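Side-chain contact in hemolysin-related protein (PDB 6MLT), which is a secreted, calcium-binding protein of the Vibrio cholerae biofilm matrix that probably binds carbohydrate and takes part in biofilm adhesion: residues Val255-His258 / Asp259-Lys263. Residues are numbered along the deposited sequence; the frame is centred on the assembly and turned at random.
Sequences VLEH and DGSVK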
# COMPACT_ATOMS: atom_id res chain seq x y z
N VAL A 255 -5.35 -6.19 13.62
CA VAL A 255 -5.24 -4.85 13.04
C VAL A 255 -5.08 -3.88 14.20
O VAL A 255 -5.93 -3.83 15.10
CB VAL A 255 -6.46 -4.49 12.19
CG1 VAL A 255 -6.35 -3.06 11.67
CG2 VAL A 255 -6.60 -5.47 11.03
N LEU A 256 -4.01 -3.11 14.16
CA LEU A 256 -3.70 -2.13 15.19
C LEU A 256 -3.87 -0.73 14.63
O LEU A 256 -3.62 -0.48 13.45
CB LEU A 256 -2.26 -2.30 15.69
CG LEU A 256 -1.84 -3.71 16.08
CD1 LEU A 256 -0.38 -3.72 16.48
CD2 LEU A 256 -2.72 -4.23 17.20
N GLU A 257 -4.31 0.18 15.49
CA GLU A 257 -4.33 1.60 15.18
C GLU A 257 -2.92 2.17 15.29
O GLU A 257 -1.99 1.52 15.78
CB GLU A 257 -5.28 2.33 16.13
CG GLU A 257 -6.68 1.73 16.23
CD GLU A 257 -7.51 1.95 14.97
OE1 GLU A 257 -7.05 2.66 14.06
OE2 GLU A 257 -8.64 1.40 14.90
N HIS A 258 -2.76 3.41 14.83
CA HIS A 258 -1.44 4.03 14.78
C HIS A 258 -0.81 4.16 16.17
O HIS A 258 0.42 4.26 16.26
CB HIS A 258 -1.53 5.41 14.13
CG HIS A 258 -2.21 6.43 14.98
ND1 HIS A 258 -3.58 6.49 15.12
CD2 HIS A 258 -1.71 7.42 15.75
CE1 HIS A 258 -3.89 7.48 15.93
NE2 HIS A 258 -2.78 8.06 16.33
N ASP A 259 -1.60 4.17 17.23
CA ASP A 259 -1.08 4.27 18.59
C ASP A 259 -0.90 2.90 19.25
O ASP A 259 -0.64 2.84 20.46
CB ASP A 259 -1.99 5.15 19.45
CG ASP A 259 -3.38 4.57 19.62
OD1 ASP A 259 -3.65 3.47 19.09
OD2 ASP A 259 -4.21 5.21 20.30
N GLY A 260 -1.05 1.81 18.50
CA GLY A 260 -0.84 0.48 19.04
C GLY A 260 -2.08 -0.17 19.62
O GLY A 260 -2.04 -1.37 19.91
N SER A 261 -3.18 0.56 19.80
CA SER A 261 -4.39 -0.05 20.32
C SER A 261 -4.98 -1.01 19.29
O SER A 261 -4.77 -0.87 18.08
CB SER A 261 -5.41 1.01 20.72
OG SER A 261 -5.83 1.78 19.61
N VAL A 262 -5.72 -2.00 19.77
CA VAL A 262 -6.25 -3.06 18.91
C VAL A 262 -7.55 -2.58 18.29
O VAL A 262 -8.49 -2.21 18.99
CB VAL A 262 -6.48 -4.36 19.69
CG1 VAL A 262 -7.17 -5.41 18.81
CG2 VAL A 262 -5.16 -4.90 20.22
N LYS A 263 -7.62 -2.60 16.96
CA LYS A 263 -8.90 -2.43 16.28
C LYS A 263 -9.70 -3.73 16.34
O LYS A 263 -10.85 -3.74 16.80
CB LYS A 263 -8.68 -2.01 14.82
CG LYS A 263 -9.97 -1.70 14.09
CD LYS A 263 -9.74 -1.41 12.61
CE LYS A 263 -11.07 -1.33 11.88
NZ LYS A 263 -10.92 -0.82 10.49
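Glu257 and Ser261 face each other across a turn, where Glu257 N gives its hydrogen to Ser261 O at 2.8 Å. Two residues further along each strand, beyond the non-hydrogen-bonded pair Leu256 and Val262, Lys263 N bonds to Val255 O at 2.8 Å, less straight (145° at the hydrogen). In the turn Gly260 N reaches Glu257 O at 2.9 Å, from above the carbonyl plane. At the positive phi of Gly260 (90°) a CB would press on the carbonyl oxygen of Asp259.

Asp259 turns back onto its own arm. Asp259 OD1 takes two donors, Ser261 N at 3.0 Å and Ser261 OG at 2.8 Å. The hydroxyl meets OD1 on its syn lone pair; the amide comes from above the carboxylate plane.

Side chains meet on two sides. Leu256 CD2 meets Val262 CG2 at 3.9 Å, and Tyr215 touches both. On the other side Val255 CG1 runs beside Lys263 CD. The bent Glu257 chain (chi2 -71°) brings OE2 to 3.4 Å from Lys263 CB. The extended lysine carries Lys263 NZ, 5.4 Å from Glu257 OE2, past this carboxylate to bond with Ala458 O.

The arrangement is a beta hairpin closed by a type I turn from Glu257 to Gly260 with a G1 bulge at Gly260, and an Asx turn at Asp259. It joins the last two strands of a four-stranded antiparallel sheet, consistent with a beta-propeller blade.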